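Local coordinates for protein racemase (Pseudovibrio sp. JE062, PDB 3MKC) that belongs to the mandelate racemase/muconate lactonizing enzyme branch of the enolase superfamily, joining an N-terminal capping domain to a C-terminal TIM-barrel domain, at residues 190-195 and 226-231; 142-147 and 343-348; 238-243 and 247-252; 89-94 and 268-273. All coordinates share one frame; numbering follows the deposited sequence.

In the fold
Contacts 1, 2 and 3 lie in the barrel part of the fold, and contact 4 joins that part to the N-terminal domain. Contacts 1 and 3 follow one another along the chain, with centres about 17 Å apart, and helix 219-228 contributes to the surroundings of both. Contact 2, whose centre is about 23 Å from that of contact 1, joins the end of strand 137-143 to the loop after strand 339-340 and so spans the chain that holds contacts 1 and 3. Contact 4 lies across the centre of the chain from contact 2, their centres about 33 Å apart. Its nearest atoms come within about 5 Å of contact 3, yet the two do not touch.

Contact 1 of 4, residues 190-195 and 226-231; sequences EVAYYL and LNSIED
Ile229 lays its two branches along one side of the helix that carries Ala192 and Leu195. The CG2 methyl of Ile229 rests on Ala192, 3.9 Å from CB of Ala192 and 4.1 Å from its CA, so this branch also touches the backbone at Ala192. The longer branch runs one turn further on, and CD1 of Ile229 meets CD1 of Leu195 at 3.8 Å, the two side chains crossing at a slant. This division of labour follows from the first torsion of Ile229: CG1 sits between the backbone N and the carbonyl carbon (chi1 60°), while CG2 lies beside the N. A chi2 of 180° extends CD1 of Leu195 to the isoleucine, while its other methyl points elsewhere. At the margin, Ser228 OG passes 4.3 Å from CB of Ala192, but its polar partner is the carbonyl of Leu225 in its own helix. The core of the contact, Ala192, Leu195 and Ile229, is apolar and buried. Leu234 also packs on Ile229, and Leu195 reaches down to Met208 and Val210 of strand 207-211. Beside this patch, Arg196 forms a salt bridge with Asp231 and a weak hydrogen bond with the carbonyl of Ser228. The arrangement is that of neighbouring outer helices in a beta/alpha barrel: helix 188-202 packs beside the end of helix 219-228, with strand 207-211 connecting them along the chain and lying beneath Leu195.

Contact 2 of 4, residues 142-147 and 343-348; sequences LTLYPA and PEFCDG
The ring of Phe345 carries the Leu142 CD1 methyl over one of its faces, 4.1 Å from the ring centroid and 25° off the normal, in a CH-pi contact. The methyl is displaced toward the rim, nearest to CD2 of Phe345 at 3.8 Å. Leu144 CD2 comes to CD1 of the same ring at 4.0 Å, but from an oblique direction, with the leucine and phenylalanine side chains running side by side and pointing the same way. That methyl also touches the root of the aromatic side chain, 4.1 Å from CB of Phe345. With its CG placed beside the backbone N (chi1 -73°), Phe345 holds its ring against both leucines. Two further groups meet the ring: Lys167 makes a cation-pi interaction with it, and His171 approaches it edge-to-face. Lys167 also takes the carbonyl of Glu344, so one ammonium group is shared between the loop backbone and the ring. Thr143, between the two leucines, is held elsewhere, its hydroxyl bonding to Glu339. Strand 137-143 lies between the parallel strands 175-179 and 339-340 of the barrel sheet; the backbone of Leu142, and of Leu144 just past the strand end, bonds to strand 175-179, while the loop bearing Phe345 follows strand 339-340. Leu144 packs in addition on Leu165, so that its side chain touches both helix 154-170 and the loop after strand 339-340.

Contact 3 of 4, residues 238-243 and 247-252; sequences EATLQH and SGHAKL
This contact belongs to the beta-to-alpha connection that follows barrel strand 236-238: the loop folds back so that Thr240 and Leu241 cover one side of helix 246-255. Leu241 takes the central place. Its CB lies 3.6 Å from CE1 of His249, and its CD1 sits 3.4 Å from the carbonyl O of Gly248, a close approach made possible because that residue carries no side chain. Leu241 and Leu252 then meet tip to tip, CD1 to CD1 at 3.7 Å. Thr240 approaches Leu252 end-on, with its OG1 only 3.2 Å from CD1 of Leu252, a tight fit that results from a hydroxyl turned between the backbone N and the carbonyl carbon (chi1 53°). In enolase-superfamily barrels the loops at this end of the strands border the active site, and Glu238, whose carboxylate pairs with Lys177 and lies near that of Asp211, marks the strand end here. The imidazole of His249 is fixed from several directions. Gln242 O lies at its edge near the ring plane, 3.3 Å from CE1 of His249, a position toward which the CE1 hydrogen points, consistent with a weak C-H...O contact. A water, also in the plane, bridges NE2 of His249 (2.6 Å) to the carbonyl O of Leu241 (2.8 Å), to which it donates. ND1 of His249 bonds to the carbonyl of Asp245, while Trp275 meets the ring edge-to-face. The backbone N of Leu241 is buried without a partner in the model. Val222 of helix 219-228 packs on both Leu241 and Leu252.

Contact 4 of 4, residues 89-94 and 268-273; sequences AMYDAT and TRFEAE
Tyr91 sends its ring toward Phe270 with CG opposite the backbone N (chi1 -174°), and Phe270 turns its own CG beside the N (chi1 -56°), so that the two side chains converge from separate helices. The meeting is at a slant: the phenol OH of Tyr91 lies 3.7 Å from CE2 of Phe270, and CZ of Tyr91 lies 4.2 Å from the same carbon. Further along, CE1 of Tyr91 passes 4.4 Å from the CG2 methyl of Thr268. Within its own helix, CG of Arg269 lies over the centre of one face of the Phe270 ring, 4.2 Å above the plane. Thr268 OG1 receives weak bonds from the backbone N of Phe270 and of Glu271. On the other helix, Trp87 meets Tyr91 with ring planes inclined by about 15°, and Leu107 and Met104 of helix 102-122 touch Tyr91 as well. The hydroxyl of Tyr91 makes a weak hydrogen bond to Arg100, which also touches Phe270. Between helix 83-93 of the N-terminal domain and helix 268-277 of the barrel, this is a small contact in which a hydroxyl oxygen abuts an aromatic carbon, probably held mostly by van der Waals forces.

Contact 1 of 4, residues 190-195 and 226-231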
loop_
_atom_site.group_PDB
_atom_site.type_symbol
_atom_site.label_atom_id
_atom_site.label_comp_id
_atom_site.label_asym_id
_atom_site.label_seq_id
_atom_site.Cartn_x
_atom_site.Cartn_y
_atom_site.Cartn_z
ATOM N N GLU A 190 16.184 20.050 -15.711
ATOM C CA GLU A 190 15.418 20.845 -14.766
ATOM C C GLU A 190 14.974 19.967 -13.601
ATOM O O GLU A 190 14.924 20.418 -12.456
ATOM C CB GLU A 190 14.196 21.461 -15.456
ATOM C CG GLU A 190 14.541 22.492 -16.523
ATOM C CD GLU A 190 13.308 23.054 -17.205
ATOM O OE1 GLU A 190 12.562 22.275 -17.835
ATOM O OE2 GLU A 190 13.081 24.274 -17.107
ATOM N N VAL A 191 14.642 18.714 -13.901
ATOM C CA VAL A 191 14.224 17.777 -12.868
ATOM C C VAL A 191 15.398 17.553 -11.922
ATOM O O VAL A 191 15.216 17.472 -10.708
ATOM C CB VAL A 191 13.785 16.420 -13.473
ATOM C CG1 VAL A 191 13.514 15.408 -12.358
ATOM C CG2 VAL A 191 12.534 16.619 -14.313
ATOM N N ALA A 192 16.600 17.462 -12.484
ATOM C CA ALA A 192 17.789 17.262 -11.670
ATOM C C ALA A 192 17.961 18.467 -10.748
ATOM O O ALA A 192 18.271 18.323 -9.565
ATOM C CB ALA A 192 19.007 17.102 -12.552
ATOM N N TYR A 193 17.757 19.654 -11.309
ATOM C CA TYR A 193 17.871 20.903 -10.563
ATOM C C TYR A 193 16.877 20.870 -9.412
ATOM O O TYR A 193 17.216 21.148 -8.259
ATOM C CB TYR A 193 17.556 22.090 -11.482
ATOM C CG TYR A 193 17.329 23.383 -10.735
ATOM C CD1 TYR A 193 18.390 24.054 -10.130
ATOM C CD2 TYR A 193 16.047 23.908 -10.591
ATOM C CE1 TYR A 193 18.180 25.219 -9.396
ATOM C CE2 TYR A 193 15.823 25.074 -9.856
ATOM C CZ TYR A 193 16.896 25.719 -9.264
ATOM O OH TYR A 193 16.686 26.861 -8.527
ATOM N N TYR A 194 15.645 20.517 -9.753
ATOM C CA TYR A 194 14.540 20.416 -8.810
ATOM C C TYR A 194 14.887 19.552 -7.600
ATOM O O TYR A 194 14.768 19.984 -6.452
ATOM C CB TYR A 194 13.340 19.827 -9.551
ATOM C CG TYR A 194 12.121 19.513 -8.724
ATOM C CD1 TYR A 194 11.403 20.519 -8.090
ATOM C CD2 TYR A 194 11.643 18.205 -8.633
ATOM C CE1 TYR A 194 10.231 20.234 -7.391
ATOM C CE2 TYR A 194 10.478 17.911 -7.941
ATOM C CZ TYR A 194 9.776 18.927 -7.325
ATOM O OH TYR A 194 8.614 18.635 -6.654
ATOM N N LEU A 195 15.312 18.324 -7.864
ATOM C CA LEU A 195 15.652 17.402 -6.798
ATOM C C LEU A 195 16.837 17.901 -5.993
ATOM O O LEU A 195 16.940 17.631 -4.805
ATOM C CB LEU A 195 15.936 16.019 -7.385
ATOM C CG LEU A 195 14.738 15.410 -8.127
ATOM C CD1 LEU A 195 15.113 14.038 -8.679
ATOM C CD2 LEU A 195 13.551 15.286 -7.180
ATOM N N LEU A 226 19.484 9.891 -13.507
ATOM C CA LEU A 226 19.816 9.291 -12.222
ATOM C C LEU A 226 21.312 9.295 -11.941
ATOM O O LEU A 226 21.736 9.482 -10.801
ATOM C CB LEU A 226 19.259 7.867 -12.141
ATOM C CG LEU A 226 17.730 7.766 -12.213
ATOM C CD1 LEU A 226 17.318 6.312 -12.010
ATOM C CD2 LEU A 226 17.087 8.647 -11.135
ATOM N N ASN A 227 22.123 9.101 -12.973
ATOM C CA ASN A 227 23.559 9.105 -12.766
ATOM C C ASN A 227 24.081 10.485 -12.380
ATOM O O ASN A 227 25.030 10.593 -11.609
ATOM C CB ASN A 227 24.289 8.593 -14.014
ATOM C CG ASN A 227 24.186 7.089 -14.162
ATOM O OD1 ASN A 227 24.042 6.375 -13.172
ATOM N ND2 ASN A 227 24.277 6.598 -15.394
ATOM N N SER A 228 23.447 11.536 -12.881
ATOM C CA SER A 228 23.901 12.897 -12.579
ATOM C C SER A 228 23.534 13.392 -11.182
ATOM O O SER A 228 24.062 14.406 -10.723
ATOM C CB SER A 228 23.358 13.879 -13.623
ATOM O OG SER A 228 21.971 14.099 -13.447
ATOM N N ILE A 229 22.631 12.691 -10.503
ATOM C CA ILE A 229 22.235 13.107 -9.160
ATOM C C ILE A 229 22.621 12.075 -8.109
ATOM O O ILE A 229 22.002 11.981 -7.051
ATOM C CB ILE A 229 20.722 13.378 -9.071
ATOM C CG1 ILE A 229 19.936 12.109 -9.413
ATOM C CG2 ILE A 229 20.348 14.525 -10.007
ATOM C CD1 ILE A 229 18.439 12.282 -9.283
ATOM N N GLU A 230 23.661 11.309 -8.413
ATOM C CA GLU A 230 24.153 10.292 -7.505
ATOM C C GLU A 230 24.577 10.941 -6.184
ATOM O O GLU A 230 24.384 10.372 -5.110
ATOM C CB GLU A 230 25.338 9.563 -8.154
ATOM C CG GLU A 230 25.705 8.247 -7.492
ATOM C CD GLU A 230 26.779 7.482 -8.245
ATOM O OE1 GLU A 230 26.511 7.024 -9.378
ATOM O OE2 GLU A 230 27.893 7.334 -7.700
ATOM N N ASP A 231 25.137 12.143 -6.265
ATOM C CA ASP A 231 25.587 12.854 -5.073
ATOM C C ASP A 231 24.455 13.185 -4.095
ATOM O O ASP A 231 24.703 13.396 -2.906
ATOM C CB ASP A 231 26.316 14.141 -5.477
ATOM C CG ASP A 231 25.453 15.053 -6.314
ATOM O OD1 ASP A 231 24.925 14.587 -7.348
ATOM O OD2 ASP A 231 25.301 16.233 -5.944
#

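Contact 2 of 4, residues 142-147 and 343-348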
loop_
_atom_site.group_PDB
_atom_site.type_symbol
_atom_site.label_atom_id
_atom_site.label_comp_id
_atom_site.label_asym_id
_atom_site.label_seq_id
_atom_site.Cartn_x
_atom_site.Cartn_y
_atom_site.Cartn_z
ATOM N N LEU A 142 7.135 9.278 4.792
ATOM C CA LEU A 142 5.890 9.957 4.477
ATOM C C LEU A 142 5.932 10.544 3.081
ATOM O O LEU A 142 6.894 11.214 2.709
ATOM C CB LEU A 142 5.621 11.063 5.501
ATOM C CG LEU A 142 5.591 10.593 6.956
ATOM C CD1 LEU A 142 5.236 11.771 7.858
ATOM C CD2 LEU A 142 4.575 9.472 7.122
ATOM N N THR A 143 4.889 10.282 2.309
ATOM C CA THR A 143 4.808 10.802 0.956
ATOM C C THR A 143 4.208 12.198 1.020
ATOM O O THR A 143 3.108 12.384 1.543
ATOM C CB THR A 143 3.947 9.889 0.079
ATOM O OG1 THR A 143 4.510 8.571 0.094
ATOM C CG2 THR A 143 3.908 10.400 -1.350
ATOM N N LEU A 144 4.944 13.171 0.488
ATOM C CA LEU A 144 4.528 14.570 0.509
ATOM C C LEU A 144 4.215 15.154 -0.858
ATOM O O LEU A 144 4.832 14.790 -1.859
ATOM C CB LEU A 144 5.634 15.421 1.138
ATOM C CG LEU A 144 6.208 14.926 2.461
ATOM C CD1 LEU A 144 7.410 15.772 2.851
ATOM C CD2 LEU A 144 5.126 14.973 3.523
ATOM N N TYR A 145 3.259 16.077 -0.885
ATOM C CA TYR A 145 2.881 16.764 -2.115
ATOM C C TYR A 145 2.062 18.006 -1.768
ATOM O O TYR A 145 0.963 17.908 -1.219
ATOM C CB TYR A 145 2.065 15.856 -3.032
ATOM C CG TYR A 145 2.012 16.361 -4.461
ATOM C CD1 TYR A 145 3.096 16.188 -5.322
ATOM C CD2 TYR A 145 0.883 17.016 -4.950
ATOM C CE1 TYR A 145 3.054 16.650 -6.636
ATOM C CE2 TYR A 145 0.829 17.485 -6.263
ATOM C CZ TYR A 145 1.916 17.298 -7.103
ATOM O OH TYR A 145 1.860 17.741 -8.411
ATOM N N PRO A 146 2.593 19.197 -2.080
ATOM C CA PRO A 146 1.882 20.442 -1.782
ATOM C C PRO A 146 0.693 20.678 -2.707
ATOM O O PRO A 146 0.507 19.972 -3.699
ATOM C CB PRO A 146 2.962 21.498 -1.961
ATOM C CG PRO A 146 3.765 20.940 -3.104
ATOM C CD PRO A 146 3.898 19.478 -2.707
ATOM N N ALA A 147 -0.116 21.674 -2.361
ATOM C CA ALA A 147 -1.272 22.031 -3.168
ATOM C C ALA A 147 -0.745 22.998 -4.219
ATOM O O ALA A 147 -0.767 24.213 -4.017
ATOM C CB ALA A 147 -2.319 22.710 -2.307
ATOM N N PRO A 343 -2.018 12.219 8.614
ATOM C CA PRO A 343 -3.025 13.287 8.641
ATOM C C PRO A 343 -2.473 14.709 8.725
ATOM O O PRO A 343 -3.041 15.631 8.143
ATOM C CB PRO A 343 -3.868 12.929 9.860
ATOM C CG PRO A 343 -3.781 11.444 9.898
ATOM C CD PRO A 343 -2.313 11.209 9.644
ATOM N N GLU A 344 -1.377 14.893 9.450
ATOM C CA GLU A 344 -0.785 16.223 9.581
ATOM C C GLU A 344 0.188 16.520 8.443
ATOM O O GLU A 344 0.814 17.584 8.410
ATOM C CB GLU A 344 -0.058 16.352 10.925
ATOM C CG GLU A 344 -0.982 16.297 12.136
ATOM C CD GLU A 344 -0.239 16.430 13.455
ATOM O OE1 GLU A 344 0.432 17.463 13.667
ATOM O OE2 GLU A 344 -0.331 15.500 14.281
ATOM N N PHE A 345 0.308 15.576 7.513
ATOM C CA PHE A 345 1.212 15.730 6.375
ATOM C C PHE A 345 0.517 15.424 5.056
ATOM O O PHE A 345 1.139 14.917 4.121
ATOM C CB PHE A 345 2.420 14.804 6.539
ATOM C CG PHE A 345 3.386 15.255 7.592
ATOM C CD1 PHE A 345 4.394 16.159 7.286
ATOM C CD2 PHE A 345 3.272 14.796 8.898
ATOM C CE1 PHE A 345 5.280 16.600 8.269
ATOM C CE2 PHE A 345 4.148 15.228 9.882
ATOM C CZ PHE A 345 5.155 16.131 9.567
ATOM N N CYS A 346 -0.773 15.723 4.984
ATOM C CA CYS A 346 -1.529 15.473 3.768
ATOM C C CYS A 346 -2.939 16.021 3.882
ATOM O O CYS A 346 -3.405 16.365 4.967
ATOM C CB CYS A 346 -1.620 13.971 3.501
ATOM S SG CYS A 346 -2.909 13.152 4.475
ATOM N N ASP A 347 -3.613 16.103 2.744
ATOM C CA ASP A 347 -4.987 16.566 2.708
ATOM C C ASP A 347 -5.816 15.396 2.208
ATOM O O ASP A 347 -5.424 14.707 1.264
ATOM C CB ASP A 347 -5.137 17.763 1.766
ATOM C CG ASP A 347 -4.409 18.992 2.271
ATOM O OD1 ASP A 347 -4.521 19.287 3.479
ATOM O OD2 ASP A 347 -3.733 19.664 1.463
ATOM N N GLY A 348 -6.951 15.166 2.850
ATOM C CA GLY A 348 -7.810 14.068 2.458
ATOM C C GLY A 348 -8.776 13.743 3.574
ATOM O O GLY A 348 -8.434 13.022 4.513
#

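Contact 3 of 4, residues 238-243 and 247-252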
loop_
_atom_site.group_PDB
_atom_site.type_symbol
_atom_site.label_atom_id
_atom_site.label_comp_id
_atom_site.label_asym_id
_atom_site.label_seq_id
_atom_site.Cartn_x
_atom_site.Cartn_y
_atom_site.Cartn_z
ATOM N N GLU A 238 11.327 5.948 -8.055
ATOM C CA GLU A 238 10.037 5.309 -8.301
ATOM C C GLU A 238 9.343 5.758 -9.587
ATOM O O GLU A 238 9.439 6.913 -9.982
ATOM C CB GLU A 238 9.110 5.601 -7.123
ATOM C CG GLU A 238 7.674 5.162 -7.310
ATOM C CD GLU A 238 6.814 5.528 -6.116
ATOM O OE1 GLU A 238 7.351 5.550 -4.991
ATOM O OE2 GLU A 238 5.607 5.778 -6.306
ATOM N N ALA A 239 8.628 4.833 -10.217
ATOM C CA ALA A 239 7.887 5.129 -11.433
ATOM C C ALA A 239 8.718 5.899 -12.455
ATOM O O ALA A 239 8.309 6.950 -12.950
ATOM C CB ALA A 239 6.628 5.915 -11.080
ATOM N N THR A 240 9.897 5.372 -12.757
ATOM C CA THR A 240 10.781 5.998 -13.729
ATOM C C THR A 240 10.303 5.660 -15.137
ATOM O O THR A 240 10.063 6.548 -15.952
ATOM C CB THR A 240 12.223 5.494 -13.569
ATOM O OG1 THR A 240 12.225 4.062 -13.597
ATOM C CG2 THR A 240 12.813 5.969 -12.249
ATOM N N LEU A 241 10.150 4.372 -15.413
ATOM C CA LEU A 241 9.714 3.934 -16.731
ATOM C C LEU A 241 8.292 3.410 -16.688
ATOM O O LEU A 241 7.704 3.281 -15.616
ATOM C CB LEU A 241 10.658 2.852 -17.256
ATOM C CG LEU A 241 12.073 3.366 -17.533
ATOM C CD1 LEU A 241 13.014 2.205 -17.846
ATOM C CD2 LEU A 241 12.017 4.350 -18.684
ATOM N N GLN A 242 7.741 3.115 -17.859
ATOM C CA GLN A 242 6.382 2.610 -17.920
ATOM C C GLN A 242 6.302 1.302 -17.157
ATOM O O GLN A 242 7.241 0.507 -17.143
ATOM C CB GLN A 242 5.940 2.450 -19.372
ATOM C CG GLN A 242 5.982 3.773 -20.139
ATOM C CD GLN A 242 5.332 4.922 -19.371
ATOM O OE1 GLN A 242 6.005 5.860 -18.944
ATOM N NE2 GLN A 242 4.024 4.846 -19.189
ATOM N N HIS A 243 5.164 1.094 -16.515
ATOM C CA HIS A 243 4.954 -0.068 -15.679
ATOM C C HIS A 243 5.050 -1.434 -16.366
ATOM O O HIS A 243 5.323 -2.433 -15.705
ATOM C CB HIS A 243 3.612 0.094 -14.956
ATOM C CG HIS A 243 3.462 -0.776 -13.750
ATOM N ND1 HIS A 243 3.061 -2.092 -13.826
ATOM C CD2 HIS A 243 3.625 -0.509 -12.433
ATOM C CE1 HIS A 243 2.980 -2.598 -12.608
ATOM N NE2 HIS A 243 3.318 -1.655 -11.744
ATOM N N SER A 247 11.828 -4.954 -18.835
ATOM C CA SER A 247 13.181 -5.027 -19.368
ATOM C C SER A 247 13.868 -3.666 -19.276
ATOM O O SER A 247 15.076 -3.592 -19.113
ATOM C CB SER A 247 13.170 -5.529 -20.821
ATOM O OG SER A 247 12.266 -4.791 -21.625
ATOM N N GLY A 248 13.087 -2.593 -19.374
ATOM C CA GLY A 248 13.658 -1.263 -19.286
ATOM C C GLY A 248 14.170 -0.992 -17.883
ATOM O O GLY A 248 15.216 -0.377 -17.698
ATOM N N HIS A 249 13.431 -1.448 -16.879
ATOM C CA HIS A 249 13.881 -1.245 -15.515
ATOM C C HIS A 249 15.206 -1.988 -15.287
ATOM O O HIS A 249 16.098 -1.491 -14.603
ATOM C CB HIS A 249 12.815 -1.724 -14.525
ATOM C CG HIS A 249 11.628 -0.819 -14.434
ATOM N ND1 HIS A 249 10.701 -0.696 -15.448
ATOM C CD2 HIS A 249 11.219 0.015 -13.449
ATOM C CE1 HIS A 249 9.773 0.175 -15.094
ATOM N NE2 HIS A 249 10.065 0.622 -13.884
ATOM N N ALA A 250 15.343 -3.174 -15.873
ATOM C CA ALA A 250 16.578 -3.935 -15.701
ATOM C C ALA A 250 17.757 -3.112 -16.227
ATOM O O ALA A 250 18.852 -3.142 -15.658
ATOM C CB ALA A 250 16.491 -5.276 -16.448
ATOM N N LYS A 251 17.524 -2.377 -17.313
ATOM C CA LYS A 251 18.563 -1.537 -17.898
ATOM C C LYS A 251 18.999 -0.486 -16.894
ATOM O O LYS A 251 20.195 -0.253 -16.706
ATOM C CB LYS A 251 18.052 -0.849 -19.164
ATOM C CG LYS A 251 17.956 -1.749 -20.382
ATOM C CD LYS A 251 19.335 -2.150 -20.872
ATOM C CE LYS A 251 19.284 -2.736 -22.273
ATOM N NZ LYS A 251 18.576 -4.044 -22.307
ATOM N N LEU A 252 18.026 0.157 -16.253
ATOM C CA LEU A 252 18.335 1.180 -15.256
ATOM C C LEU A 252 19.150 0.567 -14.134
ATOM O O LEU A 252 20.095 1.174 -13.635
ATOM C CB LEU A 252 17.055 1.784 -14.674
ATOM C CG LEU A 252 16.203 2.645 -15.603
ATOM C CD1 LEU A 252 15.006 3.197 -14.831
ATOM C CD2 LEU A 252 17.048 3.788 -16.156
HETATM O O HOH W 1 8.233 2.303 -13.045
#

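Contact 4 of 4, residues 89-94 and 268-273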
loop_
_atom_site.group_PDB
_atom_site.type_symbol
_atom_site.label_atom_id
_atom_site.label_comp_id
_atom_site.label_asym_id
_atom_site.label_seq_id
_atom_site.Cartn_x
_atom_site.Cartn_y
_atom_site.Cartn_z
ATOM N N ALA A 89 -9.165 -20.365 -1.981
ATOM C CA ALA A 89 -10.509 -20.737 -2.405
ATOM C C ALA A 89 -11.138 -19.661 -3.271
ATOM O O ALA A 89 -11.743 -19.959 -4.301
ATOM C CB ALA A 89 -11.386 -21.005 -1.184
HETATM N N MSE A 90 -11.001 -18.412 -2.845
HETATM C CA MSE A 90 -11.556 -17.297 -3.593
HETATM C C MSE A 90 -10.836 -17.157 -4.932
HETATM O O MSE A 90 -11.472 -17.029 -5.987
HETATM C CB MSE A 90 -11.419 -15.993 -2.795
HETATM C CG MSE A 90 -12.322 -15.887 -1.570
HETATM SE SE MSE A 90 -12.242 -14.128 -0.780
HETATM C CE MSE A 90 -10.450 -14.245 -0.080
ATOM N N TYR A 91 -9.506 -17.180 -4.884
ATOM C CA TYR A 91 -8.705 -17.046 -6.097
ATOM C C TYR A 91 -9.032 -18.141 -7.113
ATOM O O TYR A 91 -9.283 -17.858 -8.280
ATOM C CB TYR A 91 -7.211 -17.106 -5.763
ATOM C CG TYR A 91 -6.320 -16.826 -6.957
ATOM C CD1 TYR A 91 -5.954 -15.524 -7.285
ATOM C CD2 TYR A 91 -5.861 -17.863 -7.770
ATOM C CE1 TYR A 91 -5.149 -15.258 -8.397
ATOM C CE2 TYR A 91 -5.061 -17.610 -8.881
ATOM C CZ TYR A 91 -4.706 -16.305 -9.187
ATOM O OH TYR A 91 -3.898 -16.050 -10.274
ATOM N N ASP A 92 -9.025 -19.390 -6.661
ATOM C CA ASP A 92 -9.300 -20.511 -7.549
ATOM C C ASP A 92 -10.662 -20.414 -8.226
ATOM O O ASP A 92 -10.800 -20.743 -9.398
ATOM C CB ASP A 92 -9.231 -21.827 -6.770
ATOM C CG ASP A 92 -9.536 -23.028 -7.637
ATOM O OD1 ASP A 92 -8.733 -23.330 -8.548
ATOM O OD2 ASP A 92 -10.589 -23.668 -7.420
ATOM N N ALA A 93 -11.666 -19.950 -7.487
ATOM C CA ALA A 93 -13.024 -19.869 -8.022
ATOM C C ALA A 93 -13.319 -18.669 -8.910
ATOM O O ALA A 93 -14.389 -18.594 -9.515
ATOM C CB ALA A 93 -14.027 -19.910 -6.865
ATOM N N THR A 94 -12.373 -17.745 -9.015
ATOM C CA THR A 94 -12.584 -16.542 -9.807
ATOM C C THR A 94 -11.543 -16.338 -10.911
ATOM O O THR A 94 -11.444 -15.252 -11.472
ATOM C CB THR A 94 -12.546 -15.311 -8.899
ATOM O OG1 THR A 94 -11.280 -15.278 -8.227
ATOM C CG2 THR A 94 -13.666 -15.373 -7.850
ATOM N N THR A 268 -0.742 -9.796 -7.537
ATOM C CA THR A 268 -0.270 -11.155 -7.289
ATOM C C THR A 268 1.234 -11.302 -7.201
ATOM O O THR A 268 1.995 -10.449 -7.660
ATOM C CB THR A 268 -0.764 -12.176 -8.331
ATOM O OG1 THR A 268 -0.013 -12.024 -9.541
ATOM C CG2 THR A 268 -2.259 -11.986 -8.607
ATOM N N ARG A 269 1.646 -12.404 -6.594
ATOM C CA ARG A 269 3.056 -12.705 -6.422
ATOM C C ARG A 269 3.639 -13.117 -7.762
ATOM O O ARG A 269 4.852 -13.162 -7.929
ATOM C CB ARG A 269 3.220 -13.840 -5.409
ATOM C CG ARG A 269 2.435 -15.097 -5.750
ATOM C CD ARG A 269 2.507 -16.095 -4.599
ATOM N NE ARG A 269 1.895 -17.386 -4.914
ATOM C CZ ARG A 269 0.589 -17.580 -5.068
ATOM N NH1 ARG A 269 -0.253 -16.566 -4.936
ATOM N NH2 ARG A 269 0.124 -18.790 -5.356
ATOM N N PHE A 270 2.768 -13.421 -8.719
ATOM C CA PHE A 270 3.240 -13.841 -10.037
ATOM C C PHE A 270 3.834 -12.666 -10.799
ATOM O O PHE A 270 4.860 -12.800 -11.479
ATOM C CB PHE A 270 2.081 -14.467 -10.812
ATOM C CG PHE A 270 1.434 -15.610 -10.078
ATOM C CD1 PHE A 270 2.186 -16.712 -9.696
ATOM C CD2 PHE A 270 0.092 -15.563 -9.726
ATOM C CE1 PHE A 270 1.617 -17.754 -8.969
ATOM C CE2 PHE A 270 -0.487 -16.596 -8.999
ATOM C CZ PHE A 270 0.271 -17.693 -8.618
ATOM N N GLU A 271 3.183 -11.512 -10.706
ATOM C CA GLU A 271 3.703 -10.331 -11.376
ATOM C C GLU A 271 4.915 -9.870 -10.588
ATOM O O GLU A 271 5.908 -9.453 -11.169
ATOM C CB GLU A 271 2.654 -9.208 -11.436
ATOM C CG GLU A 271 1.537 -9.519 -12.422
ATOM C CD GLU A 271 0.643 -8.338 -12.729
ATOM O OE1 GLU A 271 0.891 -7.224 -12.211
ATOM O OE2 GLU A 271 -0.317 -8.529 -13.507
ATOM N N ALA A 272 4.833 -9.955 -9.264
ATOM C CA ALA A 272 5.957 -9.541 -8.434
ATOM C C ALA A 272 7.218 -10.344 -8.766
ATOM O O ALA A 272 8.307 -9.790 -8.843
ATOM C CB ALA A 272 5.616 -9.696 -6.951
ATOM N N GLU A 273 7.068 -11.650 -8.957
ATOM C CA GLU A 273 8.217 -12.484 -9.268
ATOM C C GLU A 273 8.873 -12.021 -10.566
ATOM O O GLU A 273 10.097 -11.999 -10.667
ATOM C CB GLU A 273 7.796 -13.954 -9.388
ATOM C CG GLU A 273 8.940 -14.913 -9.696
ATOM C CD GLU A 273 9.286 -14.959 -11.176
ATOM O OE1 GLU A 273 8.348 -15.021 -12.001
ATOM O OE2 GLU A 273 10.492 -14.946 -11.518
#